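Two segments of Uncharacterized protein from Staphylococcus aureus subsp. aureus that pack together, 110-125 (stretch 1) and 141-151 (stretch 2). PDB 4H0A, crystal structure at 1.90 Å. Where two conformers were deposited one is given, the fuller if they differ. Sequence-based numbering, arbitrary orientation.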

# COMPACT_ATOMS: atom_id res chain seq x y z
N HIS A 110 4.22 2.36 19.61
CA HIS A 110 2.90 2.95 19.82
C HIS A 110 2.78 4.19 18.95
O HIS A 110 3.68 5.03 18.98
CB HIS A 110 2.67 3.31 21.30
CG HIS A 110 2.65 2.12 22.20
ND1 HIS A 110 1.74 1.09 22.01
CD2 HIS A 110 3.42 1.83 23.27
CE1 HIS A 110 2.01 0.20 22.95
NE2 HIS A 110 3.01 0.61 23.73
N SER A 111 1.71 4.30 18.15
CA SER A 111 1.54 5.45 17.26
C SER A 111 1.35 6.77 18.04
O SER A 111 1.74 7.82 17.53
CB SER A 111 0.37 5.23 16.30
OG SER A 111 -0.88 5.44 16.95
N ALA A 112 0.81 6.74 19.28
CA ALA A 112 0.63 7.95 20.10
C ALA A 112 1.98 8.60 20.49
O ALA A 112 2.02 9.82 20.71
CB ALA A 112 -0.16 7.63 21.36
N GLU A 113 3.06 7.80 20.57
CA GLU A 113 4.43 8.24 20.89
C GLU A 113 5.06 9.11 19.76
O GLU A 113 6.03 9.82 20.01
CB GLU A 113 5.31 6.99 21.13
CG GLU A 113 6.72 7.21 21.64
CD GLU A 113 7.46 5.90 21.85
OE1 GLU A 113 7.18 5.22 22.86
OE2 GLU A 113 8.29 5.54 20.99
N ILE A 114 4.54 9.05 18.52
CA ILE A 114 5.07 9.86 17.41
C ILE A 114 4.85 11.34 17.69
O ILE A 114 5.80 12.13 17.64
CB ILE A 114 4.40 9.44 16.08
CG1 ILE A 114 4.84 8.02 15.68
CG2 ILE A 114 4.71 10.44 14.96
CD1 ILE A 114 3.91 7.33 14.75
N PHE A 115 3.63 11.70 18.04
CA PHE A 115 3.24 13.09 18.26
C PHE A 115 3.89 13.78 19.49
O PHE A 115 3.90 15.01 19.52
CB PHE A 115 1.71 13.18 18.42
CG PHE A 115 0.90 12.23 17.57
CD1 PHE A 115 1.00 12.25 16.18
CD2 PHE A 115 0.05 11.31 18.15
CE1 PHE A 115 0.27 11.37 15.40
CE2 PHE A 115 -0.69 10.42 17.36
CZ PHE A 115 -0.56 10.45 15.99
N ASN A 116 4.40 13.04 20.49
CA ASN A 116 4.96 13.68 21.69
C ASN A 116 6.17 14.60 21.41
O ASN A 116 6.35 15.57 22.15
CB ASN A 116 5.34 12.66 22.78
CG ASN A 116 6.47 11.73 22.49
OD1 ASN A 116 7.12 11.78 21.44
ND2 ASN A 116 6.72 10.82 23.44
N HIS A 117 6.98 14.28 20.38
CA HIS A 117 8.17 15.07 20.06
C HIS A 117 8.35 15.29 18.54
O HIS A 117 9.49 15.48 18.10
CB HIS A 117 9.42 14.37 20.64
N THR A 118 7.25 15.29 17.75
CA THR A 118 7.33 15.46 16.29
C THR A 118 6.33 16.50 15.78
O THR A 118 5.14 16.42 16.08
CB THR A 118 7.08 14.11 15.56
OG1 THR A 118 7.83 13.09 16.21
CG2 THR A 118 7.48 14.15 14.09
N SER A 119 6.81 17.44 14.96
CA SER A 119 5.98 18.48 14.34
C SER A 119 5.09 17.86 13.27
O SER A 119 5.61 17.26 12.33
CB SER A 119 6.87 19.56 13.73
OG SER A 119 6.13 20.55 13.03
N ILE A 120 3.76 17.95 13.43
CA ILE A 120 2.81 17.43 12.44
C ILE A 120 1.91 18.59 12.03
O ILE A 120 1.42 19.32 12.89
CB ILE A 120 2.00 16.19 12.97
CG1 ILE A 120 2.81 14.88 12.75
CG2 ILE A 120 0.63 16.06 12.26
CD1 ILE A 120 3.79 14.50 13.82
N ASN A 121 1.71 18.77 10.71
CA ASN A 121 0.87 19.84 10.17
C ASN A 121 -0.45 19.23 9.66
O ASN A 121 -0.41 18.32 8.85
CB ASN A 121 1.61 20.58 9.05
CG ASN A 121 2.97 21.11 9.48
OD1 ASN A 121 3.15 21.59 10.60
ND2 ASN A 121 3.95 21.05 8.59
N PRO A 122 -1.64 19.70 10.13
CA PRO A 122 -2.89 19.10 9.62
C PRO A 122 -3.18 19.41 8.15
O PRO A 122 -3.82 18.58 7.51
CB PRO A 122 -3.97 19.73 10.52
CG PRO A 122 -3.26 20.37 11.63
CD PRO A 122 -1.93 20.76 11.11
N GLU A 123 -2.75 20.58 7.62
CA GLU A 123 -2.95 20.95 6.21
C GLU A 123 -1.58 21.08 5.53
O GLU A 123 -1.10 22.20 5.32
CB GLU A 123 -3.75 22.26 6.10
CG GLU A 123 -5.24 22.10 6.34
CD GLU A 123 -6.05 23.37 6.15
OE1 GLU A 123 -5.50 24.47 6.40
OE2 GLU A 123 -7.23 23.27 5.77
N PRO A 124 -0.90 19.95 5.24
CA PRO A 124 0.43 20.05 4.62
C PRO A 124 0.34 20.63 3.22
O PRO A 124 -0.61 20.36 2.48
CB PRO A 124 0.97 18.62 4.65
CG PRO A 124 -0.20 17.76 4.84
CD PRO A 124 -1.31 18.55 5.44
N SER A 125 1.30 21.49 2.89
CA SER A 125 1.32 22.25 1.65
C SER A 125 2.71 22.26 1.02
O SER A 125 3.70 22.31 1.75
CB SER A 125 0.87 23.68 1.93
OG SER A 125 0.50 24.36 0.75
N ASP A 141 -6.96 9.93 8.85
CA ASP A 141 -5.64 10.11 8.23
C ASP A 141 -4.56 10.52 9.24
O ASP A 141 -3.46 9.99 9.19
CB ASP A 141 -5.69 11.17 7.10
CG ASP A 141 -6.54 10.81 5.90
OD1 ASP A 141 -6.61 9.61 5.55
OD2 ASP A 141 -7.10 11.74 5.27
N LEU A 142 -4.87 11.44 10.16
CA LEU A 142 -3.87 11.89 11.14
C LEU A 142 -3.45 10.82 12.13
O LEU A 142 -2.31 10.83 12.60
CB LEU A 142 -4.39 13.09 11.94
CG LEU A 142 -4.51 14.38 11.17
CD1 LEU A 142 -5.40 15.35 11.89
CD2 LEU A 142 -3.14 15.00 10.95
N LYS A 143 -4.39 9.95 12.50
CA LYS A 143 -4.12 8.91 13.50
C LYS A 143 -3.50 7.65 12.87
O LYS A 143 -2.70 7.00 13.52
CB LYS A 143 -5.41 8.51 14.25
CG LYS A 143 -5.54 9.12 15.64
CD LYS A 143 -5.80 10.62 15.63
CE LYS A 143 -6.10 11.12 17.03
NZ LYS A 143 -6.24 12.60 17.08
N THR A 144 -3.91 7.28 11.64
CA THR A 144 -3.49 6.01 11.03
C THR A 144 -2.76 6.11 9.68
O THR A 144 -2.39 5.06 9.15
CB THR A 144 -4.73 5.13 10.89
OG1 THR A 144 -5.58 5.65 9.85
CG2 THR A 144 -5.50 4.99 12.23
N GLN A 145 -2.54 7.31 9.15
CA GLN A 145 -1.83 7.51 7.88
C GLN A 145 -1.05 8.82 7.96
O GLN A 145 -1.01 9.57 6.98
CB GLN A 145 -2.86 7.56 6.74
CG GLN A 145 -2.32 7.13 5.40
CD GLN A 145 -3.34 7.27 4.29
OE1 GLN A 145 -4.44 7.79 4.48
NE2 GLN A 145 -2.99 6.84 3.11
N THR A 146 -0.47 9.11 9.13
CA THR A 146 0.17 10.39 9.43
C THR A 146 1.18 10.80 8.38
O THR A 146 2.07 10.02 8.07
CB THR A 146 0.86 10.34 10.80
OG1 THR A 146 0.05 9.54 11.67
CG2 THR A 146 1.08 11.73 11.39
N LEU A 147 1.05 12.03 7.86
CA LEU A 147 2.00 12.60 6.90
C LEU A 147 2.95 13.48 7.69
O LEU A 147 2.48 14.41 8.34
CB LEU A 147 1.27 13.40 5.81
CG LEU A 147 2.15 14.01 4.71
CD1 LEU A 147 2.95 12.93 3.96
CD2 LEU A 147 1.30 14.79 3.72
N ILE A 148 4.25 13.15 7.71
CA ILE A 148 5.23 13.90 8.50
C ILE A 148 6.31 14.42 7.58
O ILE A 148 6.79 13.66 6.74
CB ILE A 148 5.85 13.02 9.62
CG1 ILE A 148 4.76 12.31 10.46
CG2 ILE A 148 6.77 13.86 10.52
CD1 ILE A 148 5.26 11.28 11.47
N LYS A 149 6.73 15.69 7.75
CA LYS A 149 7.81 16.23 6.94
C LYS A 149 9.11 16.07 7.72
O LYS A 149 9.20 16.54 8.85
CB LYS A 149 7.55 17.71 6.59
CG LYS A 149 8.51 18.26 5.54
CD LYS A 149 8.12 19.67 5.10
CE LYS A 149 9.11 20.25 4.11
NZ LYS A 149 8.65 21.55 3.56
N TYR A 150 10.09 15.35 7.15
CA TYR A 150 11.42 15.14 7.73
C TYR A 150 12.41 15.79 6.80
O TYR A 150 12.67 15.26 5.72
CB TYR A 150 11.72 13.64 7.89
CG TYR A 150 10.92 12.96 8.97
CD1 TYR A 150 11.12 13.28 10.31
CD2 TYR A 150 10.00 11.97 8.67
CE1 TYR A 150 10.38 12.67 11.32
CE2 TYR A 150 9.27 11.33 9.67
CZ TYR A 150 9.48 11.67 11.00
OH TYR A 150 8.76 11.04 11.99
N GLY A 151 12.93 16.95 7.19
CA GLY A 151 13.83 17.70 6.33
C GLY A 151 13.07 18.13 5.09
O GLY A 151 11.99 18.71 5.22
O HOH W 1 10.19 11.91 14.75
O HOH W 2 4.20 17.51 9.19
O HOH W 3 6.10 22.72 2.77

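I120 and I148 lie at the centre of the contact, where the two backbones come closest in register, with CA atoms 5.8 Å apart. I120 CG1 packs 4.0 Å from I148 CG1 and 3.8 Å from T146 CG2, while its other branch turns to the helix end of stretch 2, placing I120 CG2 4.1 Å from L142 CD2. The CA-to-CB bond of I120 points sideways, so it is the end of the side chain that reaches this cluster. I148 also meets two other residues of stretch 1: its CD1 lies 3.6 Å from I114 CG2, and its CG2 lies 3.7 Å from T118 CG2. These methyl and methylene contacts are van der Waals in kind, and they join a helix-like segment and the loop after it to the end of the helix and to the residues that follow it in stretch 2.

The apolar surface extends in both directions. Toward the end of stretch 1, P124 CG rests 3.5 Å from L147 CD2, a buried contact made by the neighbour of I148 in the strand. L142 CD2 also comes within 4.3 Å of P122 CA; here the proline offers its backbone side, since its CA-to-CB bond points away. Nearer the start of stretch 1, F115 lays the edge of its ring against T146, with CE1 4.1 Å from T146 CG2, and its CZ approaches L142 O at 3.8 Å. That carbonyl is already engaged within its own stretch: T146 OG1 donates to L142 O at 2.8 Å, linking the last part of the helix to the following residues and leaving the T146 methyl free to meet F115 and I120.

T118 divides its side chain in a similar way. The T118 methyl faces I148, while T118 OG1 donates to I114 O at 2.7 Å, bracing the type I turn from I114 to H117.

No direct hydrogen bond crosses between the stretches, so the polar edge is bridged by water. Water 1 donates to T118 OG1 at 3.0 Å and is hydrogen-bonded to Y150 OH at 3.2 Å, beside the 4.0 Å approach of T118 CG2 to Y150 OH. Water 2 sits between the backbones: it accepts from N121 N at 3.2 Å, with weak bonds to S119 O at 3.5 Å and from K149 N at 3.4 Å, filling a gap too wide for direct strand pairing. Water 3 donates to S125 O at 2.6 Å and accepts from K149 NZ at 2.9 Å, tying the extended lysine to the end of stretch 1.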